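Local coordinates for KLLA0C04147p (PDB 5H2A), which forms the ankyrin-repeat domain of the yeast OSBP-related protein Osh1, which is thought to bind sterols and transfer them between membranes, at residues 109-114 with 139-144; 113-118 with 146-151; 170-175 with 208-213; 213-218 with 255-260. One frame throughout, in Å; residues are numbered along the deposited sequence.

Interaction 1 (109-114 with 139-144); sequences DVVTVL and LNIAQM
Val111 is the first residue along 109-114 to meet 139-144, and it uses both of its methyls to do so. Its CB points at the neighbouring helix. With CG1 anti to the backbone N (chi1 168°) and CG2 beside that N, the two branches fan out to separate partners. CG2 lies 4.3 Å from Ile141 CG2, and CG1 lies 4.1 Å from Met144 CE, about one turn further along the second helix. Valine suits this place because it is compact and forked: a single residue offers one methyl to Ile141 and another to Met144, and it also rests on Ala102 of helix 98-104.

Thr112, next in the chain, is partly exposed. Its OG1 sits 3.3 Å from Met144 SD and 3.5 Å from Met144 CE, the two side chains meeting at about a right angle. The hydroxyl is hydrogen-bonded to the carbonyl O of Gly108, one turn back in its own helix, so a polar atom can face the thioether without being stranded. The long Met144 runs out nearly straight as far as its sulfur and then bends (chi3 76°). Its length and flexibility let the terminal methyl reach both Val111 CG1 and Thr112 OG1 from the next helix.

Beneath the side chains, the short axes of the two helical segments pass 10.6 Å apart and differ in direction by only 10°. Helices lying side by side and nearly parallel, joined here mainly by aliphatic side chains and a methionine, are what the ankyrin fold builds its stack from, and 109-114 belongs to a predicted ankyrin repeat.

Interaction 2 (113-118 with 146-151); sequences VLMNHP and QVARAN
Met115 reaches across to Ala148 with the very end of its side chain, methyl against methyl: Met115 CE stands 3.8 Å from Ala148 CB. Both CB atoms point toward the opposite segment, between backbones whose CA atoms, Met115 to Ala148, are 7.4 Å apart, but of the long residue only the end methyl touches the short one. The methionine does not come straight over. All three of its torsions are bent in the same sense (chi2 -67°, chi3 -73°), and the coiled chain holds the sulfur back, with Met115 SD 5.2 Å from Ala148 CB. Alanine suits the other side because its small side chain lets the methyl come near the main chain, where Met115 CE lies 4.1 Å from Arg149 N.

Met115 also rests on Leu99, which with Pro98 belongs to the Thr-Pro-Leu-His signature that opens helix 98-104, as in ankyrin repeats generally. The contact therefore joins the closing turn of a predicted ankyrin repeat to the long helix 139-165. Only 91 Å² is buried, and the contact lies at the surface.

Arg149 leaves the helix at a different angle from Ala148. Its chain is extended through CD, carrying the guanidinium away to a salt bridge from NE to Asp122 OD2 and a hydrogen bond from NH2 to Gln131 OE1. Met115 touches Asp122 too, and it also touches Arg180 of helix 179-184.

Interaction 3 (170-175 with 208-213); sequences DHLNSI and ILLCRW
Trp213 is held by two consecutive residues of 170-175, at its edge by Asn173 and over one face by Leu172. Its CG stands anti to the backbone N (chi1 -169°), which sends the indole across to them. The indole NE1 donates to Asn173 OD1 over 2.8 Å in a nearly straight bond (173° at the hydrogen). The acceptor lies in the ring plane, yet the donor stands 51° out of the amide's carbonyl plane, so the oxygen is approached from above. Asparagine suits this place because its short side chain offers an amide oxygen to the one polar atom of a buried ring. Leu172 lays its CB over the six-membered ring, 3.8 Å from the centroid in a CH-pi contact, while both its methyls spread across the benzo half.

Farther out, Leu172 CD1 meets Leu210 CD1 at 3.7 Å. Leu172 is backed by Phe160 and Ala163 of helix 139-165, Trp213 by Ile169 and Leu176, and His217 stacks on Trp213 and touches Asn173. The segment axes are 12.1 Å apart, a wide gap that tryptophan bridges. Nearly parallel, helices 169-176 and 208-215 form a side-by-side pair consistent with the stacked helices of an ankyrin domain.

Interaction 4 (213-218 with 255-260); sequences WILDHG and KKMLEK
Leu215, in the last turn of helix 208-215 before the chain passes into a loop, faces the middle of helix 249-268, with its CA 8.0 Å from that of Leu258. One methyl does most of the touching. Leu215 CD1 packs 3.7 Å from Met257 CE and equally close to the main-chain Met257 O, and Leu258 CD2 adds a contact at 4.1 Å. Leucine suits the spot because it presents a branched apolar end, whose CD1 meets both Met257 and Leu258. Met257 reaches it by an uncommon chi3 of 29°, which swings CE round beside the leucine. The CB of Leu258 points away, but its CD2 branch returns to the contact.

The turn after Leu215 is held by His217. Its ND1 donates to Trp213 O, one turn back, over 2.8 Å, and the same nitrogen lies above the indole, whose opposite face carries Leu172. The histidine thus ties off the backbone and stacks on the tryptophan. On the outer side Asp216 and Lys260 carry opposite charges but do not meet; the lysine forms a salt bridge with Glu264.

This helix-to-helix packing is consistent with the stacked helices of an ankyrin domain. Helix 208-215 is flanked by helix 198-204, where Leu215 and Ile214 both touch Leu199, by helix 169-176 through Trp213, and by helix 249-268 through Leu215.

Overall arrangement
From the N terminus, the contacts fall into two clusters. Interactions 1 and 2 open one after the other on helix 108-115 and its following loop and close in the same order on helix 139-165. Their two loops are staggered rather than nested, with centres 8 Å apart. Helix 139-165 then leads to helix 169-176, where interaction 3 opens; it closes on helix 208-215 at Trp213, the residue at which interaction 4 begins its own loop to helix 249-268. Those two touch, as where Cys211 packs on Met257. Interactions 1 and 4 lie about 40 Å apart between centres, on opposite sides of the chain's centre, with helix 139-165 linking the halves.

Interaction 1 (109-114 with 139-144)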
loop_
_atom_site.group_PDB
_atom_site.type_symbol
_atom_site.label_atom_id
_atom_site.label_comp_id
_atom_site.label_asym_id
_atom_site.label_seq_id
_atom_site.Cartn_x
_atom_site.Cartn_y
_atom_site.Cartn_z
ATOM N N ASP A 109 15.225 13.661 8.513
ATOM C CA ASP A 109 14.599 13.178 9.740
ATOM C C ASP A 109 13.119 12.883 9.525
ATOM O O ASP A 109 12.591 11.907 10.066
ATOM C CB ASP A 109 14.798 14.195 10.871
ATOM C CG ASP A 109 14.423 15.646 10.474
ATOM O OD1 ASP A 109 14.213 15.976 9.265
ATOM O OD2 ASP A 109 14.364 16.481 11.409
ATOM N N VAL A 110 12.440 13.723 8.740
ATOM C CA VAL A 110 11.026 13.504 8.433
ATOM C C VAL A 110 10.859 12.278 7.536
ATOM O O VAL A 110 9.929 11.481 7.715
ATOM C CB VAL A 110 10.443 14.775 7.779
ATOM C CG1 VAL A 110 8.982 14.551 7.348
ATOM C CG2 VAL A 110 10.555 15.959 8.740
ATOM N N VAL A 111 11.765 12.100 6.565
ATOM C CA VAL A 111 11.720 10.905 5.722
ATOM C C VAL A 111 11.785 9.648 6.581
ATOM O O VAL A 111 11.030 8.693 6.378
ATOM C CB VAL A 111 12.859 10.941 4.688
ATOM C CG1 VAL A 111 12.995 9.587 4.018
ATOM C CG2 VAL A 111 12.587 12.043 3.629
ATOM N N THR A 112 12.670 9.644 7.575
ATOM C CA THR A 112 12.793 8.492 8.465
ATOM C C THR A 112 11.503 8.226 9.235
ATOM O O THR A 112 11.060 7.076 9.334
ATOM C CB THR A 112 13.962 8.717 9.424
ATOM O OG1 THR A 112 15.178 8.738 8.670
ATOM C CG2 THR A 112 14.036 7.605 10.459
ATOM N N VAL A 113 10.897 9.270 9.805
ATOM C CA VAL A 113 9.628 9.102 10.525
ATOM C C VAL A 113 8.567 8.493 9.613
ATOM O O VAL A 113 7.829 7.577 9.999
ATOM C CB VAL A 113 9.161 10.454 11.093
ATOM C CG1 VAL A 113 7.717 10.359 11.625
ATOM C CG2 VAL A 113 10.107 10.925 12.205
ATOM N N LEU A 114 8.448 9.017 8.396
ATOM C CA LEU A 114 7.412 8.528 7.493
ATOM C C LEU A 114 7.709 7.106 7.001
ATOM O O LEU A 114 6.802 6.268 6.943
ATOM C CB LEU A 114 7.281 9.503 6.319
ATOM C CG LEU A 114 6.694 10.886 6.661
ATOM C CD1 LEU A 114 6.744 11.791 5.420
ATOM C CD2 LEU A 114 5.263 10.745 7.113
ATOM N N LEU A 139 21.782 12.671 -2.296
ATOM C CA LEU A 139 22.008 11.239 -2.493
ATOM C C LEU A 139 21.908 10.471 -1.177
ATOM O O LEU A 139 21.373 9.357 -1.144
ATOM C CB LEU A 139 23.369 10.997 -3.147
ATOM C CG LEU A 139 23.780 9.521 -3.345
ATOM C CD1 LEU A 139 22.758 8.739 -4.166
ATOM C CD2 LEU A 139 25.182 9.423 -3.976
ATOM N N ASN A 140 22.448 11.025 -0.085
ATOM C CA ASN A 140 22.411 10.283 1.173
ATOM C C ASN A 140 20.977 10.001 1.589
ATOM O O ASN A 140 20.673 8.925 2.125
ATOM C CB ASN A 140 23.153 11.045 2.278
ATOM C CG ASN A 140 24.673 10.885 2.188
ATOM O OD1 ASN A 140 25.176 9.874 1.694
ATOM N ND2 ASN A 140 25.404 11.882 2.675
ATOM N N ILE A 141 20.071 10.946 1.338
ATOM C CA ILE A 141 18.671 10.689 1.671
ATOM C C ILE A 141 18.099 9.610 0.759
ATOM O O ILE A 141 17.403 8.698 1.222
ATOM C CB ILE A 141 17.867 12.001 1.621
ATOM C CG1 ILE A 141 18.282 12.850 2.829
ATOM C CG2 ILE A 141 16.346 11.723 1.667
ATOM C CD1 ILE A 141 17.583 14.148 2.954
ATOM N N ALA A 142 18.416 9.664 -0.539
ATOM C CA ALA A 142 17.939 8.630 -1.458
ATOM C C ALA A 142 18.459 7.251 -1.063
ATOM O O ALA A 142 17.722 6.263 -1.146
ATOM C CB ALA A 142 18.356 8.955 -2.898
ATOM N N GLN A 143 19.724 7.165 -0.637
ATOM C CA GLN A 143 20.284 5.869 -0.263
ATOM C C GLN A 143 19.611 5.329 0.984
ATOM O O GLN A 143 19.367 4.126 1.087
ATOM C CB GLN A 143 21.791 5.980 -0.032
ATOM C CG GLN A 143 22.586 6.241 -1.287
ATOM C CD GLN A 143 24.011 6.657 -0.972
ATOM O OE1 GLN A 143 24.281 7.302 0.052
ATOM N NE2 GLN A 143 24.934 6.271 -1.836
ATOM N N MET A 144 19.337 6.207 1.953
ATOM C CA MET A 144 18.592 5.809 3.141
ATOM C C MET A 144 17.223 5.239 2.778
ATOM O O MET A 144 16.817 4.200 3.308
ATOM C CB MET A 144 18.455 7.012 4.083
ATOM C CG MET A 144 17.464 6.815 5.211
ATOM S SD MET A 144 17.584 8.155 6.429
ATOM C CE MET A 144 16.745 9.519 5.585
#

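Interaction 2 (113-118 with 146-151)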
loop_
_atom_site.group_PDB
_atom_site.type_symbol
_atom_site.label_atom_id
_atom_site.label_comp_id
_atom_site.label_asym_id
_atom_site.label_seq_id
_atom_site.Cartn_x
_atom_site.Cartn_y
_atom_site.Cartn_z
ATOM N N VAL A 113 10.897 9.270 9.805
ATOM C CA VAL A 113 9.628 9.102 10.525
ATOM C C VAL A 113 8.567 8.493 9.613
ATOM O O VAL A 113 7.829 7.577 9.999
ATOM C CB VAL A 113 9.161 10.454 11.093
ATOM C CG1 VAL A 113 7.717 10.359 11.625
ATOM C CG2 VAL A 113 10.107 10.925 12.205
ATOM N N LEU A 114 8.448 9.017 8.396
ATOM C CA LEU A 114 7.412 8.528 7.493
ATOM C C LEU A 114 7.709 7.106 7.001
ATOM O O LEU A 114 6.802 6.268 6.943
ATOM C CB LEU A 114 7.281 9.503 6.319
ATOM C CG LEU A 114 6.694 10.886 6.661
ATOM C CD1 LEU A 114 6.744 11.791 5.420
ATOM C CD2 LEU A 114 5.263 10.745 7.113
ATOM N N MET A 115 8.969 6.815 6.631
ATOM C CA MET A 115 9.311 5.453 6.187
ATOM C C MET A 115 9.081 4.430 7.291
ATOM O O MET A 115 8.830 3.252 7.002
ATOM C CB MET A 115 10.776 5.347 5.743
ATOM C CG MET A 115 11.172 6.125 4.457
ATOM S SD MET A 115 10.406 5.460 2.976
ATOM C CE MET A 115 11.296 3.911 2.706
ATOM N N ASN A 116 9.190 4.848 8.554
ATOM C CA ASN A 116 8.920 3.955 9.680
ATOM C C ASN A 116 7.443 3.797 9.996
ATOM O O ASN A 116 7.096 2.964 10.844
ATOM C CB ASN A 116 9.664 4.446 10.924
ATOM C CG ASN A 116 11.138 4.101 10.874
ATOM O OD1 ASN A 116 11.547 3.204 10.136
ATOM N ND2 ASN A 116 11.948 4.819 11.648
ATOM N N HIS A 117 6.564 4.555 9.356
ATOM C CA HIS A 117 5.130 4.400 9.592
ATOM C C HIS A 117 4.653 3.065 9.034
ATOM O O HIS A 117 4.852 2.797 7.839
ATOM C CB HIS A 117 4.353 5.545 8.935
ATOM C CG HIS A 117 2.938 5.666 9.407
ATOM N ND1 HIS A 117 1.974 4.721 9.136
ATOM C CD2 HIS A 117 2.320 6.639 10.117
ATOM C CE1 HIS A 117 0.825 5.100 9.665
ATOM N NE2 HIS A 117 1.005 6.267 10.257
ATOM N N PRO A 118 4.013 2.213 9.843
ATOM C CA PRO A 118 3.611 0.876 9.356
ATOM C C PRO A 118 2.722 0.889 8.127
ATOM O O PRO A 118 2.705 -0.108 7.386
ATOM C CB PRO A 118 2.864 0.266 10.555
ATOM C CG PRO A 118 3.115 1.170 11.714
ATOM C CD PRO A 118 3.517 2.504 11.200
ATOM N N GLN A 146 16.398 3.945 -0.147
ATOM C CA GLN A 146 16.638 2.715 -0.883
ATOM C C GLN A 146 16.885 1.550 0.066
ATOM O O GLN A 146 16.337 0.463 -0.125
ATOM C CB GLN A 146 17.839 2.915 -1.809
ATOM C CG GLN A 146 18.302 1.687 -2.551
ATOM C CD GLN A 146 19.480 2.020 -3.461
ATOM O OE1 GLN A 146 19.317 2.695 -4.471
ATOM N NE2 GLN A 146 20.674 1.583 -3.077
ATOM N N VAL A 147 17.725 1.751 1.081
ATOM C CA VAL A 147 18.014 0.655 2.004
ATOM C C VAL A 147 16.814 0.354 2.892
ATOM O O VAL A 147 16.510 -0.817 3.177
ATOM C CB VAL A 147 19.273 0.966 2.829
ATOM C CG1 VAL A 147 19.528 -0.186 3.809
ATOM C CG2 VAL A 147 20.486 1.138 1.899
ATOM N N ALA A 148 16.105 1.387 3.348
ATOM C CA ALA A 148 14.902 1.139 4.139
ATOM C C ALA A 148 13.881 0.337 3.344
ATOM O O ALA A 148 13.233 -0.572 3.884
ATOM C CB ALA A 148 14.292 2.459 4.615
ATOM N N ARG A 149 13.720 0.643 2.059
ATOM C CA ARG A 149 12.812 -0.169 1.256
ATOM C C ARG A 149 13.301 -1.612 1.151
ATOM O O ARG A 149 12.516 -2.551 1.316
ATOM C CB ARG A 149 12.626 0.407 -0.153
ATOM C CG ARG A 149 11.598 -0.510 -0.872
ATOM C CD ARG A 149 11.340 -0.157 -2.272
ATOM N NE ARG A 149 10.492 1.012 -2.391
ATOM C CZ ARG A 149 10.098 1.476 -3.563
ATOM N NH1 ARG A 149 10.481 0.851 -4.668
ATOM N NH2 ARG A 149 9.347 2.558 -3.635
ATOM N N ALA A 150 14.588 -1.805 0.832
ATOM C CA ALA A 150 15.120 -3.164 0.722
ATOM C C ALA A 150 14.894 -3.954 2.008
ATOM O O ALA A 150 14.523 -5.131 1.961
ATOM C CB ALA A 150 16.611 -3.135 0.375
ATOM N N ASN A 151 15.096 -3.317 3.163
ATOM C CA ASN A 151 14.835 -3.971 4.447
ATOM C C ASN A 151 13.372 -4.351 4.597
ATOM O O ASN A 151 13.043 -5.434 5.104
ATOM C CB ASN A 151 15.224 -3.047 5.598
ATOM C CG ASN A 151 16.705 -2.857 5.703
ATOM O OD1 ASN A 151 17.471 -3.593 5.094
ATOM N ND2 ASN A 151 17.123 -1.865 6.481
#

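Interaction 3 (170-175 with 208-213)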
loop_
_atom_site.group_PDB
_atom_site.type_symbol
_atom_site.label_atom_id
_atom_site.label_comp_id
_atom_site.label_asym_id
_atom_site.label_seq_id
_atom_site.Cartn_x
_atom_site.Cartn_y
_atom_site.Cartn_z
ATOM N N ASP A 170 -6.064 -15.946 6.183
ATOM C CA ASP A 170 -6.287 -14.635 6.788
ATOM C C ASP A 170 -5.011 -13.801 6.790
ATOM O O ASP A 170 -5.042 -12.606 6.480
ATOM C CB ASP A 170 -6.804 -14.782 8.216
ATOM C CG ASP A 170 -8.208 -15.336 8.270
ATOM O OD1 ASP A 170 -8.942 -15.206 7.266
ATOM O OD2 ASP A 170 -8.581 -15.880 9.324
ATOM N N HIS A 171 -3.888 -14.412 7.162
ATOM C CA HIS A 171 -2.616 -13.704 7.184
ATOM C C HIS A 171 -2.223 -13.254 5.782
ATOM O O HIS A 171 -1.829 -12.099 5.578
ATOM C CB HIS A 171 -1.539 -14.608 7.787
ATOM C CG HIS A 171 -0.242 -13.915 8.059
ATOM N ND1 HIS A 171 0.887 -14.592 8.469
ATOM C CD2 HIS A 171 0.107 -12.608 7.995
ATOM C CE1 HIS A 171 1.878 -13.733 8.638
ATOM N NE2 HIS A 171 1.427 -12.522 8.362
ATOM N N LEU A 172 -2.323 -14.163 4.804
ATOM C CA LEU A 172 -2.064 -13.807 3.408
ATOM C C LEU A 172 -2.939 -12.644 2.965
ATOM O O LEU A 172 -2.458 -11.708 2.309
ATOM C CB LEU A 172 -2.304 -15.022 2.506
ATOM C CG LEU A 172 -1.275 -16.159 2.551
ATOM C CD1 LEU A 172 -1.866 -17.368 1.834
ATOM C CD2 LEU A 172 0.030 -15.726 1.874
ATOM N N ASN A 173 -4.226 -12.679 3.323
ATOM C CA ASN A 173 -5.122 -11.583 2.958
ATOM C C ASN A 173 -4.710 -10.287 3.636
ATOM O O ASN A 173 -4.778 -9.211 3.029
ATOM C CB ASN A 173 -6.562 -11.950 3.317
ATOM C CG ASN A 173 -7.214 -12.821 2.268
ATOM O OD1 ASN A 173 -6.850 -12.773 1.098
ATOM N ND2 ASN A 173 -8.196 -13.606 2.679
ATOM N N SER A 174 -4.297 -10.369 4.901
ATOM C CA SER A 174 -3.849 -9.181 5.621
ATOM C C SER A 174 -2.611 -8.581 4.967
ATOM O O SER A 174 -2.519 -7.354 4.789
ATOM C CB SER A 174 -3.572 -9.539 7.084
ATOM O OG SER A 174 -3.141 -8.401 7.802
ATOM N N ILE A 175 -1.661 -9.429 4.568
ATOM C CA ILE A 175 -0.456 -8.931 3.900
ATOM C C ILE A 175 -0.823 -8.176 2.630
ATOM O O ILE A 175 -0.329 -7.069 2.377
ATOM C CB ILE A 175 0.515 -10.092 3.610
ATOM C CG1 ILE A 175 1.079 -10.637 4.926
ATOM C CG2 ILE A 175 1.634 -9.633 2.720
ATOM C CD1 ILE A 175 1.890 -11.938 4.767
ATOM N N ILE A 208 -5.564 -27.324 -2.901
ATOM C CA ILE A 208 -6.569 -26.594 -3.673
ATOM C C ILE A 208 -6.825 -25.226 -3.061
ATOM O O ILE A 208 -6.895 -24.212 -3.771
ATOM C CB ILE A 208 -7.866 -27.419 -3.759
ATOM C CG1 ILE A 208 -7.633 -28.655 -4.635
ATOM C CG2 ILE A 208 -9.010 -26.563 -4.298
ATOM C CD1 ILE A 208 -8.753 -29.703 -4.552
ATOM N N LEU A 209 -6.982 -25.182 -1.735
ATOM C CA LEU A 209 -7.216 -23.916 -1.032
ATOM C C LEU A 209 -6.160 -22.870 -1.375
ATOM O O LEU A 209 -6.478 -21.706 -1.674
ATOM C CB LEU A 209 -7.226 -24.163 0.480
ATOM C CG LEU A 209 -7.433 -22.925 1.365
ATOM C CD1 LEU A 209 -8.867 -22.440 1.253
ATOM C CD2 LEU A 209 -7.071 -23.216 2.811
ATOM N N LEU A 210 -4.887 -23.263 -1.308
ATOM C CA LEU A 210 -3.809 -22.306 -1.528
ATOM C C LEU A 210 -3.627 -22.003 -3.010
ATOM O O LEU A 210 -3.332 -20.861 -3.368
ATOM C CB LEU A 210 -2.496 -22.816 -0.922
ATOM C CG LEU A 210 -2.260 -22.395 0.538
ATOM C CD1 LEU A 210 -2.116 -20.886 0.658
ATOM C CD2 LEU A 210 -3.404 -22.894 1.443
ATOM N N CYS A 211 -3.806 -22.995 -3.887
ATOM C CA CYS A 211 -3.755 -22.695 -5.320
ATOM C C CYS A 211 -4.821 -21.682 -5.715
ATOM O O CYS A 211 -4.553 -20.772 -6.506
ATOM C CB CYS A 211 -3.912 -23.968 -6.144
ATOM S SG CYS A 211 -2.448 -24.997 -6.061
ATOM N N ARG A 212 -6.043 -21.836 -5.201
ATOM C CA ARG A 212 -7.092 -20.862 -5.515
ATOM C C ARG A 212 -6.699 -19.462 -5.057
ATOM O O ARG A 212 -6.885 -18.482 -5.793
ATOM C CB ARG A 212 -8.413 -21.284 -4.866
ATOM C CG ARG A 212 -9.629 -21.005 -5.740
ATOM C CD ARG A 212 -10.944 -21.167 -4.981
ATOM N NE ARG A 212 -11.170 -22.521 -4.485
ATOM C CZ ARG A 212 -11.467 -23.561 -5.257
ATOM N NH1 ARG A 212 -11.554 -23.414 -6.574
ATOM N NH2 ARG A 212 -11.672 -24.749 -4.712
ATOM N N TRP A 213 -6.167 -19.350 -3.841
ATOM C CA TRP A 213 -5.740 -18.056 -3.319
ATOM C C TRP A 213 -4.641 -17.458 -4.183
ATOM O O TRP A 213 -4.687 -16.267 -4.539
ATOM C CB TRP A 213 -5.267 -18.198 -1.862
ATOM C CG TRP A 213 -5.079 -16.842 -1.252
ATOM C CD1 TRP A 213 -6.019 -16.114 -0.576
ATOM C CD2 TRP A 213 -3.915 -16.010 -1.347
ATOM N NE1 TRP A 213 -5.495 -14.889 -0.207
ATOM C CE2 TRP A 213 -4.209 -14.798 -0.673
ATOM C CE3 TRP A 213 -2.646 -16.172 -1.923
ATOM C CZ2 TRP A 213 -3.283 -13.762 -0.561
ATOM C CZ3 TRP A 213 -1.727 -15.146 -1.801
ATOM C CH2 TRP A 213 -2.052 -13.952 -1.132
#

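Interaction 4 (213-218 with 255-260)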
loop_
_atom_site.group_PDB
_atom_site.type_symbol
_atom_site.label_atom_id
_atom_site.label_comp_id
_atom_site.label_asym_id
_atom_site.label_seq_id
_atom_site.Cartn_x
_atom_site.Cartn_y
_atom_site.Cartn_z
ATOM N N TRP A 213 -6.167 -19.350 -3.841
ATOM C CA TRP A 213 -5.740 -18.056 -3.319
ATOM C C TRP A 213 -4.641 -17.458 -4.183
ATOM O O TRP A 213 -4.687 -16.267 -4.539
ATOM C CB TRP A 213 -5.267 -18.198 -1.862
ATOM C CG TRP A 213 -5.079 -16.842 -1.252
ATOM C CD1 TRP A 213 -6.019 -16.114 -0.576
ATOM C CD2 TRP A 213 -3.915 -16.010 -1.347
ATOM N NE1 TRP A 213 -5.495 -14.889 -0.207
ATOM C CE2 TRP A 213 -4.209 -14.798 -0.673
ATOM C CE3 TRP A 213 -2.646 -16.172 -1.923
ATOM C CZ2 TRP A 213 -3.283 -13.762 -0.561
ATOM C CZ3 TRP A 213 -1.727 -15.146 -1.801
ATOM C CH2 TRP A 213 -2.052 -13.952 -1.132
ATOM N N ILE A 214 -3.635 -18.271 -4.535
ATOM C CA ILE A 214 -2.553 -17.776 -5.385
ATOM C C ILE A 214 -3.110 -17.284 -6.719
ATOM O O ILE A 214 -2.779 -16.186 -7.181
ATOM C CB ILE A 214 -1.488 -18.870 -5.591
ATOM C CG1 ILE A 214 -0.765 -19.160 -4.273
ATOM C CG2 ILE A 214 -0.488 -18.457 -6.663
ATOM C CD1 ILE A 214 0.022 -20.478 -4.304
ATOM N N LEU A 215 -3.991 -18.080 -7.345
ATOM C CA LEU A 215 -4.534 -17.673 -8.646
ATOM C C LEU A 215 -5.429 -16.442 -8.530
ATOM O O LEU A 215 -5.558 -15.680 -9.496
ATOM C CB LEU A 215 -5.295 -18.830 -9.294
ATOM C CG LEU A 215 -4.415 -19.995 -9.766
ATOM C CD1 LEU A 215 -5.263 -21.188 -10.219
ATOM C CD2 LEU A 215 -3.449 -19.560 -10.866
ATOM N N ASP A 216 -6.046 -16.218 -7.372
ATOM C CA ASP A 216 -6.834 -15.001 -7.183
ATOM C C ASP A 216 -5.990 -13.789 -6.829
ATOM O O ASP A 216 -6.541 -12.689 -6.716
ATOM C CB ASP A 216 -7.892 -15.209 -6.104
ATOM C CG ASP A 216 -8.984 -16.155 -6.540
ATOM O OD1 ASP A 216 -9.087 -16.423 -7.760
ATOM O OD2 ASP A 216 -9.743 -16.629 -5.669
ATOM N N HIS A 217 -4.679 -13.941 -6.666
ATOM C CA HIS A 217 -3.829 -12.823 -6.267
ATOM C C HIS A 217 -2.610 -12.702 -7.163
ATOM O O HIS A 217 -1.505 -12.389 -6.709
ATOM C CB HIS A 217 -3.442 -12.948 -4.798
ATOM C CG HIS A 217 -4.596 -12.730 -3.874
ATOM N ND1 HIS A 217 -5.502 -13.725 -3.566
ATOM C CD2 HIS A 217 -5.035 -11.613 -3.247
ATOM C CE1 HIS A 217 -6.429 -13.237 -2.759
ATOM N NE2 HIS A 217 -6.160 -11.963 -2.538
ATOM N N GLY A 218 -2.795 -12.944 -8.455
ATOM C CA GLY A 218 -1.781 -12.645 -9.438
ATOM C C GLY A 218 -0.891 -13.790 -9.848
ATOM O O GLY A 218 0.011 -13.575 -10.665
ATOM N N LYS A 255 -6.768 -28.702 -12.485
ATOM C CA LYS A 255 -6.691 -28.492 -13.929
ATOM C C LYS A 255 -7.668 -27.406 -14.380
ATOM O O LYS A 255 -7.301 -26.499 -15.140
ATOM C CB LYS A 255 -6.959 -29.817 -14.647
ATOM C CG LYS A 255 -7.246 -29.728 -16.136
ATOM C CD LYS A 255 -7.142 -31.124 -16.775
ATOM C CE LYS A 255 -7.785 -31.191 -18.158
ATOM N NZ LYS A 255 -9.236 -31.565 -18.104
ATOM N N LYS A 256 -8.920 -27.485 -13.918
ATOM C CA LYS A 256 -9.924 -26.492 -14.308
ATOM C C LYS A 256 -9.538 -25.098 -13.836
ATOM O O LYS A 256 -9.705 -24.111 -14.568
ATOM C CB LYS A 256 -11.294 -26.880 -13.741
ATOM C CG LYS A 256 -11.944 -28.079 -14.436
ATOM C CD LYS A 256 -13.414 -28.209 -14.043
ATOM C CE LYS A 256 -13.948 -29.607 -14.320
ATOM N NZ LYS A 256 -13.902 -29.934 -15.776
ATOM N N MET A 257 -9.026 -24.993 -12.610
ATOM C CA MET A 257 -8.584 -23.696 -12.094
ATOM C C MET A 257 -7.434 -23.131 -12.917
ATOM O O MET A 257 -7.378 -21.919 -13.185
ATOM C CB MET A 257 -8.142 -23.836 -10.638
ATOM C CG MET A 257 -9.226 -24.189 -9.657
ATOM S SD MET A 257 -8.459 -24.795 -8.140
ATOM C CE MET A 257 -6.921 -23.876 -8.255
ATOM N N LEU A 258 -6.493 -23.987 -13.310
ATOM C CA LEU A 258 -5.342 -23.505 -14.075
ATOM C C LEU A 258 -5.747 -23.098 -15.483
ATOM O O LEU A 258 -5.212 -22.122 -16.030
ATOM C CB LEU A 258 -4.258 -24.583 -14.115
ATOM C CG LEU A 258 -3.565 -24.779 -12.757
ATOM C CD1 LEU A 258 -2.706 -26.028 -12.770
ATOM C CD2 LEU A 258 -2.718 -23.529 -12.449
ATOM N N GLU A 259 -6.689 -23.832 -16.080
ATOM C CA GLU A 259 -7.161 -23.497 -17.418
ATOM C C GLU A 259 -7.903 -22.170 -17.419
ATOM O O GLU A 259 -7.683 -21.332 -18.303
ATOM C CB GLU A 259 -8.046 -24.623 -17.955
ATOM C CG GLU A 259 -7.268 -25.810 -18.457
ATOM C CD GLU A 259 -8.156 -27.030 -18.758
ATOM O OE1 GLU A 259 -9.373 -26.997 -18.457
ATOM O OE2 GLU A 259 -7.624 -28.024 -19.290
ATOM N N LYS A 260 -8.755 -21.940 -16.417
ATOM C CA LYS A 260 -9.440 -20.658 -16.319
ATOM C C LYS A 260 -8.452 -19.524 -16.049
ATOM O O LYS A 260 -8.579 -18.429 -16.615
ATOM C CB LYS A 260 -10.508 -20.728 -15.233
ATOM C CG LYS A 260 -11.200 -19.408 -14.955
ATOM C CD LYS A 260 -11.861 -19.406 -13.580
ATOM C CE LYS A 260 -11.595 -18.092 -12.829
ATOM N NZ LYS A 260 -10.133 -17.841 -12.585
#